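Cag-Z (Helicobacter pylori, PDB 1S2X) is of unknown function but is encoded in the cag pathogenicity island, which specifies a type IV secretion system, and so probably serves that machinery. Local coordinates at residues I71-V84 / T123-Y137. The protein carries 1 engineered substitution. Numbering follows the deposited sequence.
Sequences ISFDAYYNYLNNLV and TCDEVARISDLVASY
With CG of Tyr-79 anti to its own N (chi1 166°) and Glu-126 bent at chi2 (-70°), the phenol and the carboxylate meet across an antiparallel pair of long helices, 74-101 and 105-135, in this all-helical protein. The axes of the paired segments run at 173° to each other and 10.4 Å apart at closest approach. Tyr-79 OH donates to Glu-126 OE2 at 2.9 Å. Glu-126 OE2 lies at the edge of the Tyr-79 ring, in its plane, whereas the hydroxyl reaches OE2 from above the carboxylate plane. Arg-129 grips the same carboxylate side-on: NE bonds to Glu-126 OE1, and NH2 reaches the syn lone pair of OE2, so OE2 takes two donors and the acid is probably stabilised as the anion. Next to this polar cluster Leu-80 packs against the other helix, CD1 3.6 Å from Ile-130 CG2 and CD2 against Val-127 CG2. Toward the start of helix 74-101, Val-134 splits its methyls: CG2 touches the edge of Tyr-76, while CG1 makes a CH-pi contact over the centre of the Phe-73 ring, 3.5 Å from its centroid. Helix 161-183 packs nearby, Leu-168 on Leu-80 and Phe-164 on Val-134. At this end, Phe-73 turns its edge to the face of Tyr-137, centroids 5.2 Å apart, and Ile-71 CD1 rests over that ring as well, 3.6 Å from Tyr-137 CE1.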
ATOM      1  N   ILE A  71       1.641  -2.253 -17.360  1.00 35.30           N
ATOM      2  CA  ILE A  71       1.500  -2.454 -15.917  1.00 36.42           C
ATOM      3  C   ILE A  71       2.224  -1.315 -15.212  1.00 42.89           C
ATOM      4  O   ILE A  71       3.310  -0.887 -15.615  1.00 50.82           O
ATOM      5  CB  ILE A  71       2.079  -3.786 -15.447  1.00 42.79           C
ATOM      6  CG1 ILE A  71       1.410  -4.382 -14.212  1.00 45.44           C
ATOM      7  CG2 ILE A  71       3.553  -3.618 -15.117  1.00 63.73           C
ATOM      8  CD1 ILE A  71       2.198  -4.021 -12.973  1.00 50.44           C
ATOM      9  N   SER A  72       1.637  -0.775 -14.145  1.00 47.02           N
ATOM     10  CA  SER A  72       2.278   0.366 -13.497  1.00 48.39           C
ATOM     11  C   SER A  72       1.991   0.361 -12.002  1.00 39.65           C
ATOM     12  O   SER A  72       0.843   0.354 -11.572  1.00 44.09           O
ATOM     13  CB  SER A  72       1.795   1.689 -14.105  1.00 45.79           C
ATOM     14  OG  SER A  72       2.811   2.682 -14.040  1.00 50.86           O
ATOM     15  N   PHE A  73       3.066   0.374 -11.224  1.00 40.06           N
ATOM     16  CA  PHE A  73       2.911   0.416  -9.778  1.00 36.87           C
ATOM     17  C   PHE A  73       2.735   1.855  -9.312  1.00 45.04           C
ATOM     18  O   PHE A  73       2.160   2.088  -8.253  1.00 48.81           O
ATOM     19  CB  PHE A  73       4.120  -0.203  -9.093  1.00 32.91           C
ATOM     20  CG  PHE A  73       4.305  -1.679  -9.412  1.00 26.83           C
ATOM     21  CD1 PHE A  73       3.192  -2.488  -9.630  1.00 34.42           C
ATOM     22  CD2 PHE A  73       5.575  -2.212  -9.471  1.00 30.77           C
ATOM     23  CE1 PHE A  73       3.372  -3.831  -9.905  1.00 34.14           C
ATOM     24  CE2 PHE A  73       5.746  -3.556  -9.783  1.00 35.80           C
ATOM     25  CZ  PHE A  73       4.645  -4.356 -10.011  1.00 29.92           C
ATOM     26  N   ASP A  74       3.236   2.773 -10.132  1.00 44.36           N
ATOM     27  CA  ASP A  74       3.082   4.199  -9.842  1.00 49.46           C
ATOM     28  C   ASP A  74       1.643   4.535  -9.474  1.00 44.00           C
ATOM     29  O   ASP A  74       1.366   5.338  -8.577  1.00 40.94           O
ATOM     30  CB  ASP A  74       3.577   5.009 -11.046  1.00 47.84           C
ATOM     31  CG  ASP A  74       5.093   4.849 -11.207  1.00 62.64           C
ATOM     32  OD1 ASP A  74       5.606   4.966 -12.338  1.00 82.05           O
ATOM     33  OD2 ASP A  74       5.767   4.597 -10.190  1.00 63.99           O
ATOM     34  N   ALA A  75       0.691   3.891 -10.154  1.00 33.54           N
ATOM     35  CA  ALA A  75      -0.714   4.170  -9.833  1.00 28.85           C
ATOM     36  C   ALA A  75      -1.024   3.826  -8.384  1.00 44.80           C
ATOM     37  O   ALA A  75      -1.698   4.593  -7.692  1.00 51.45           O
ATOM     38  CB  ALA A  75      -1.605   3.367 -10.760  1.00 27.87           C
ATOM     39  N   TYR A  76      -0.547   2.669  -7.917  1.00 48.38           N
ATOM     40  CA  TYR A  76      -0.816   2.263  -6.533  1.00 51.00           C
ATOM     41  C   TYR A  76      -0.162   3.256  -5.566  1.00 38.91           C
ATOM     42  O   TYR A  76      -0.682   3.404  -4.461  1.00 37.03           O
ATOM     43  CB  TYR A  76      -0.326   0.851  -6.197  1.00 41.99           C
ATOM     44  CG  TYR A  76      -0.895  -0.227  -7.086  1.00 49.22           C
ATOM     45  CD1 TYR A  76      -0.166  -1.356  -7.433  1.00 45.78           C
ATOM     46  CD2 TYR A  76      -2.189  -0.110  -7.589  1.00 52.67           C
ATOM     47  CE1 TYR A  76      -0.705  -2.331  -8.253  1.00 46.25           C
ATOM     48  CE2 TYR A  76      -2.730  -1.078  -8.409  1.00 50.24           C
ATOM     49  CZ  TYR A  76      -1.984  -2.189  -8.736  1.00 55.99           C
ATOM     50  OH  TYR A  76      -2.525  -3.157  -9.553  1.00 82.86           O
ATOM     51  N   TYR A  77       0.928   3.864  -6.006  1.00 40.71           N
ATOM     52  CA  TYR A  77       1.658   4.889  -5.273  1.00 47.23           C
ATOM     53  C   TYR A  77       0.715   6.065  -5.009  1.00 47.09           C
ATOM     54  O   TYR A  77       0.640   6.573  -3.891  1.00 43.13           O
ATOM     55  CB  TYR A  77       2.917   5.378  -6.007  1.00 42.06           C
ATOM     56  CG  TYR A  77       3.682   6.428  -5.222  1.00 46.49           C
ATOM     57  CD1 TYR A  77       4.397   6.071  -4.090  1.00 47.08           C
ATOM     58  CD2 TYR A  77       3.697   7.772  -5.576  1.00 49.23           C
ATOM     59  CE1 TYR A  77       5.104   6.994  -3.347  1.00 56.98           C
ATOM     60  CE2 TYR A  77       4.398   8.711  -4.839  1.00 57.78           C
ATOM     61  CZ  TYR A  77       5.105   8.321  -3.722  1.00 63.47           C
ATOM     62  OH  TYR A  77       5.818   9.226  -2.963  1.00 62.97           O
ATOM     63  N   ASN A  78       0.010   6.452  -6.067  1.00 49.00           N
ATOM     64  CA  ASN A  78      -0.915   7.580  -6.010  1.00 52.58           C
ATOM     65  C   ASN A  78      -2.163   7.210  -5.204  1.00 56.60           C
ATOM     66  O   ASN A  78      -2.654   8.030  -4.421  1.00 49.64           O
ATOM     67  CB  ASN A  78      -1.306   8.067  -7.397  1.00 48.32           C
ATOM     68  CG  ASN A  78      -0.163   8.471  -8.307  1.00 57.61           C
ATOM     69  OD1 ASN A  78       0.952   8.834  -7.916  1.00 51.73           O
ATOM     70  ND2 ASN A  78      -0.442   8.415  -9.608  1.00 57.96           N
ATOM     71  N   TYR A  79      -2.655   5.988  -5.389  1.00 49.55           N
ATOM     72  CA  TYR A  79      -3.798   5.526  -4.607  1.00 37.97           C
ATOM     73  C   TYR A  79      -3.503   5.710  -3.116  1.00 38.25           C
ATOM     74  O   TYR A  79      -4.278   6.324  -2.384  1.00 46.19           O
ATOM     75  CB  TYR A  79      -4.164   4.065  -4.900  1.00 38.82           C
ATOM     76  CG  TYR A  79      -5.101   3.500  -3.851  1.00 41.98           C
ATOM     77  CD1 TYR A  79      -6.449   3.850  -3.825  1.00 39.53           C
ATOM     78  CD2 TYR A  79      -4.642   2.625  -2.878  1.00 36.15           C
ATOM     79  CE1 TYR A  79      -7.299   3.335  -2.864  1.00 30.39           C
ATOM     80  CE2 TYR A  79      -5.487   2.109  -1.911  1.00 39.50           C
ATOM     81  CZ  TYR A  79      -6.821   2.469  -1.907  1.00 39.16           C
ATOM     82  OH  TYR A  79      -7.662   1.947  -0.943  1.00 36.18           O
ATOM     83  N   LEU A  80      -2.366   5.192  -2.658  1.00 37.57           N
ATOM     84  CA  LEU A  80      -2.016   5.324  -1.250  1.00 36.68           C
ATOM     85  C   LEU A  80      -1.848   6.770  -0.807  1.00 43.10           C
ATOM     86  O   LEU A  80      -2.313   7.104   0.290  1.00 35.87           O
ATOM     87  CB  LEU A  80      -0.733   4.543  -0.945  1.00 27.44           C
ATOM     88  CG  LEU A  80      -0.963   3.026  -0.999  1.00 27.78           C
ATOM     89  CD1 LEU A  80       0.359   2.289  -0.919  1.00 28.86           C
ATOM     90  CD2 LEU A  80      -1.932   2.635   0.114  1.00 28.14           C
ATOM     91  N   ASN A  81      -1.201   7.593  -1.629  1.00 38.88           N
ATOM     92  CA  ASN A  81      -1.050   9.004  -1.257  1.00 46.69           C
ATOM     93  C   ASN A  81      -2.417   9.660  -1.098  1.00 39.99           C
ATOM     94  O   ASN A  81      -2.684  10.360  -0.123  1.00 48.18           O
ATOM     95  CB  ASN A  81      -0.203   9.753  -2.292  1.00 51.15           C
ATOM     96  CG  ASN A  81       0.195  11.139  -1.833  1.00 58.33           C
ATOM     97  OD1 ASN A  81       1.324  11.362  -1.376  1.00 69.19           O
ATOM     98  ND2 ASN A  81      -0.723  12.098  -1.949  1.00 64.96           N
ATOM     99  N   ASN A  82      -3.312   9.456  -2.060  1.00 40.93           N
ATOM    100  CA  ASN A  82      -4.656  10.007  -2.010  1.00 35.86           C
ATOM    101  C   ASN A  82      -5.403   9.565  -0.754  1.00 52.11           C
ATOM    102  O   ASN A  82      -6.016  10.364  -0.057  1.00 44.63           O
ATOM    103  CB  ASN A  82      -5.464   9.567  -3.227  1.00 34.09           C
ATOM    104  CG  ASN A  82      -4.861  10.100  -4.515  1.00 42.55           C
ATOM    105  OD1 ASN A  82      -3.882  10.846  -4.465  1.00 44.33           O
ATOM    106  ND2 ASN A  82      -5.447   9.707  -5.642  1.00 52.02           N
ATOM    107  N   LEU A  83      -5.348   8.263  -0.485  1.00 51.24           N
ATOM    108  CA  LEU A  83      -5.977   7.680   0.686  1.00 36.30           C
ATOM    109  C   LEU A  83      -5.436   8.261   1.979  1.00 31.51           C
ATOM    110  O   LEU A  83      -6.177   8.637   2.883  1.00 52.55           O
ATOM    111  CB  LEU A  83      -5.743   6.154   0.710  1.00 34.51           C
ATOM    112  CG  LEU A  83      -6.332   5.478   1.957  1.00 35.02           C
ATOM    113  CD1 LEU A  83      -7.483   4.574   1.554  1.00 42.81           C
ATOM    114  CD2 LEU A  83      -5.262   4.714   2.715  1.00 29.53           C
ATOM    115  N   VAL A  84      -4.109   8.313   2.079  1.00 30.28           N
ATOM    116  CA  VAL A  84      -3.466   8.835   3.280  1.00 34.41           C
ATOM    117  C   VAL A  84      -3.852  10.293   3.522  1.00 48.24           C
ATOM    118  O   VAL A  84      -4.126  10.663   4.667  1.00 39.43           O
ATOM    119  CB  VAL A  84      -1.939   8.709   3.202  1.00 38.07           C
ATOM    120  CG1 VAL A  84      -1.247   9.499   4.310  1.00 37.73           C
ATOM    121  CG2 VAL A  84      -1.560   7.234   3.266  1.00 31.36           C
ATOM    122  N   THR A 123      -4.344   3.430   7.593  1.00 41.51           N
ATOM    123  CA  THR A 123      -3.468   3.744   6.473  1.00 38.20           C
ATOM    124  C   THR A 123      -2.378   2.684   6.332  1.00 33.18           C
ATOM    125  O   THR A 123      -2.132   2.232   5.213  1.00 30.42           O
ATOM    126  CB  THR A 123      -2.777   5.117   6.579  1.00 34.08           C
ATOM    127  OG1 THR A 123      -2.068   5.204   7.814  1.00 34.36           O
ATOM    128  CG2 THR A 123      -3.807   6.235   6.569  1.00 31.00           C
ATOM    129  N   CYS A 124      -1.772   2.331   7.457  1.00 33.42           N
ATOM    130  CA  CYS A 124      -0.701   1.333   7.465  1.00 42.67           C
ATOM    131  C   CYS A 124      -1.189  -0.023   6.972  1.00 49.32           C
ATOM    132  O   CYS A 124      -0.449  -0.769   6.321  1.00 36.81           O
ATOM    133  CB  CYS A 124      -0.085   1.233   8.861  1.00 34.51           C
ATOM    134  SG  CYS A 124       1.136   2.534   9.188  1.00 42.24           S
ATOM    135  N   ASP A 125      -2.438  -0.396   7.239  1.00 49.53           N
ATOM    136  CA  ASP A 125      -2.937  -1.662   6.711  1.00 38.51           C
ATOM    137  C   ASP A 125      -3.171  -1.541   5.215  1.00 39.02           C
ATOM    138  O   ASP A 125      -3.003  -2.492   4.453  1.00 41.95           O
ATOM    139  CB  ASP A 125      -4.233  -2.103   7.384  1.00 37.35           C
ATOM    140  CG  ASP A 125      -4.059  -2.512   8.834  1.00 47.75           C
ATOM    141  OD1 ASP A 125      -2.914  -2.600   9.319  1.00 49.40           O
ATOM    142  OD2 ASP A 125      -5.099  -2.740   9.502  1.00 57.55           O
ATOM    143  N   GLU A 126      -3.584  -0.359   4.740  1.00 32.65           N
ATOM    144  CA  GLU A 126      -3.813  -0.320   3.290  1.00 30.61           C
ATOM    145  C   GLU A 126      -2.483  -0.324   2.540  1.00 29.72           C
ATOM    146  O   GLU A 126      -2.417  -0.910   1.454  1.00 36.21           O
ATOM    147  CB  GLU A 126      -4.662   0.879   2.876  1.00 38.15           C
ATOM    148  CG  GLU A 126      -6.157   0.656   3.041  1.00 37.27           C
ATOM    149  CD  GLU A 126      -6.686  -0.344   2.028  1.00 41.74           C
ATOM    150  OE1 GLU A 126      -7.148  -1.418   2.455  1.00 45.96           O
ATOM    151  OE2 GLU A 126      -6.635  -0.060   0.813  1.00 37.02           O
ATOM    152  N   VAL A 127      -1.442   0.294   3.075  1.00 34.40           N
ATOM    153  CA  VAL A 127      -0.111   0.234   2.472  1.00 32.77           C
ATOM    154  C   VAL A 127       0.427  -1.195   2.454  1.00 32.87           C
ATOM    155  O   VAL A 127       1.064  -1.624   1.490  1.00 33.64           O
ATOM    156  CB  VAL A 127       0.914   1.118   3.207  1.00 30.05           C
ATOM    157  CG1 VAL A 127       2.300   0.912   2.621  1.00 34.70           C
ATOM    158  CG2 VAL A 127       0.543   2.590   3.134  1.00 37.94           C
ATOM    159  N   ALA A 128       0.199  -1.987   3.496  1.00 31.95           N
ATOM    160  CA  ALA A 128       0.636  -3.384   3.523  1.00 28.71           C
ATOM    161  C   ALA A 128      -0.117  -4.242   2.519  1.00 29.79           C
ATOM    162  O   ALA A 128       0.369  -5.181   1.891  1.00 47.03           O
ATOM    163  CB  ALA A 128       0.451  -3.978   4.910  1.00 40.30           C
ATOM    164  N   ARG A 129      -1.392  -3.921   2.332  1.00 29.81           N
ATOM    165  CA  ARG A 129      -2.158  -4.692   1.361  1.00 33.72           C
ATOM    166  C   ARG A 129      -1.618  -4.442  -0.041  1.00 35.81           C
ATOM    167  O   ARG A 129      -1.411  -5.333  -0.863  1.00 26.91           O
ATOM    168  CB  ARG A 129      -3.624  -4.297   1.525  1.00 30.07           C
ATOM    169  CG  ARG A 129      -4.530  -4.815   0.421  1.00 41.78           C
ATOM    170  CD  ARG A 129      -5.986  -4.512   0.757  1.00 47.06           C
ATOM    171  NE  ARG A 129      -6.388  -3.233   0.171  1.00 42.61           N
ATOM    172  CZ  ARG A 129      -6.771  -3.099  -1.094  1.00 37.15           C
ATOM    173  NH1 ARG A 129      -6.807  -4.148  -1.900  1.00 46.04           N
ATOM    174  NH2 ARG A 129      -7.123  -1.907  -1.551  1.00 40.73           N
ATOM    175  N   ILE A 130      -1.390  -3.158  -0.332  1.00 39.04           N
ATOM    176  CA  ILE A 130      -0.879  -2.768  -1.636  1.00 32.96           C
ATOM    177  C   ILE A 130       0.546  -3.300  -1.782  1.00 30.35           C
ATOM    178  O   ILE A 130       0.901  -3.742  -2.875  1.00 28.13           O
ATOM    179  CB  ILE A 130      -0.889  -1.257  -1.877  1.00 29.31           C
ATOM    180  CG1 ILE A 130      -2.164  -0.746  -2.571  1.00 34.50           C
ATOM    181  CG2 ILE A 130       0.321  -0.832  -2.689  1.00 28.00           C
ATOM    182  CD1 ILE A 130      -3.443  -1.255  -1.947  1.00 28.92           C
ATOM    183  N   SER A 131       1.308  -3.242  -0.685  1.00 23.01           N
ATOM    184  CA  SER A 131       2.662  -3.776  -0.739  1.00 30.40           C
ATOM    185  C   SER A 131       2.678  -5.273  -1.074  1.00 32.39           C
ATOM    186  O   SER A 131       3.460  -5.715  -1.922  1.00 28.15           O
ATOM    187  CB  SER A 131       3.390  -3.555   0.582  1.00 28.75           C
ATOM    188  OG  SER A 131       4.710  -4.055   0.449  1.00 29.64           O
ATOM    189  N   ASP A 132       1.823  -6.050  -0.429  1.00 26.42           N
ATOM    190  CA  ASP A 132       1.661  -7.472  -0.719  1.00 22.89           C
ATOM    191  C   ASP A 132       1.237  -7.707  -2.162  1.00 24.61           C
ATOM    192  O   ASP A 132       1.740  -8.594  -2.847  1.00 30.17           O
ATOM    193  CB  ASP A 132       0.625  -8.076   0.234  1.00 33.51           C
ATOM    194  CG  ASP A 132       1.135  -8.306   1.638  1.00 33.79           C
ATOM    195  OD1 ASP A 132       0.307  -8.579   2.531  1.00 39.42           O
ATOM    196  OD2 ASP A 132       2.354  -8.227   1.880  1.00 45.53           O
ATOM    197  N   LEU A 133       0.303  -6.917  -2.692  1.00 19.73           N
ATOM    198  CA  LEU A 133      -0.082  -7.105  -4.084  1.00 25.58           C
ATOM    199  C   LEU A 133       1.076  -6.845  -5.038  1.00 28.46           C
ATOM    200  O   LEU A 133       1.284  -7.567  -6.010  1.00 20.20           O
ATOM    201  CB  LEU A 133      -1.257  -6.180  -4.417  1.00 27.34           C
ATOM    202  CG  LEU A 133      -1.725  -6.114  -5.873  1.00 31.08           C
ATOM    203  CD1 LEU A 133      -2.463  -7.378  -6.283  1.00 26.14           C
ATOM    204  CD2 LEU A 133      -2.611  -4.880  -6.062  1.00 31.94           C
ATOM    205  N   VAL A 134       1.858  -5.796  -4.787  1.00 26.98           N
ATOM    206  CA  VAL A 134       2.906  -5.483  -5.759  1.00 23.98           C
ATOM    207  C   VAL A 134       3.995  -6.552  -5.732  1.00 26.81           C
ATOM    208  O   VAL A 134       4.527  -6.925  -6.778  1.00 23.38           O
ATOM    209  CB  VAL A 134       3.498  -4.092  -5.504  1.00 27.16           C
ATOM    210  CG1 VAL A 134       4.736  -3.860  -6.361  1.00 25.31           C
ATOM    211  CG2 VAL A 134       2.446  -3.028  -5.812  1.00 24.02           C
ATOM    212  N   ALA A 135       4.280  -7.025  -4.524  1.00 18.23           N
ATOM    213  CA  ALA A 135       5.238  -8.086  -4.340  1.00 22.58           C
ATOM    214  C   ALA A 135       4.785  -9.356  -5.071  1.00 25.28           C
ATOM    215  O   ALA A 135       5.634 -10.110  -5.555  1.00 29.50           O
ATOM    216  CB  ALA A 135       5.458  -8.388  -2.866  1.00 22.56           C
ATOM    217  N   SER A 136       3.483  -9.615  -5.154  1.00 22.40           N
ATOM    218  CA  SER A 136       3.021 -10.821  -5.838  1.00 21.59           C
ATOM    219  C   SER A 136       3.210 -10.813  -7.343  1.00 19.85           C
ATOM    220  O   SER A 136       2.882 -11.843  -7.948  1.00 21.56           O
ATOM    221  CB  SER A 136       1.523 -11.034  -5.532  1.00 24.44           C
ATOM    222  OG  SER A 136       0.769 -10.236  -6.436  1.00 20.20           O
ATOM    223  N   TYR A 137       3.709  -9.740  -7.972  1.00 19.27           N
ATOM    224  CA  TYR A 137       4.054  -9.774  -9.408  1.00 15.55           C
ATOM    225  C   TYR A 137       5.326 -10.562  -9.707  1.00 24.40           C
ATOM    226  O   TYR A 137       5.719 -10.835 -10.846  1.00 19.21           O
ATOM    227  CB  TYR A 137       4.204  -8.334  -9.938  1.00 18.05           C
ATOM    228  CG  TYR A 137       2.849  -7.776 -10.371  1.00 24.07           C
ATOM    229  CD1 TYR A 137       2.457  -7.884 -11.698  1.00 22.58           C
ATOM    230  CD2 TYR A 137       1.989  -7.176  -9.455  1.00 17.28           C
ATOM    231  CE1 TYR A 137       1.231  -7.395 -12.126  1.00 24.52           C
ATOM    232  CE2 TYR A 137       0.763  -6.686  -9.866  1.00 18.21           C
ATOM    233  CZ  TYR A 137       0.400  -6.802 -11.197  1.00 29.58           C
ATOM    234  OH  TYR A 137      -0.820  -6.312 -11.626  1.00 33.14           O
TER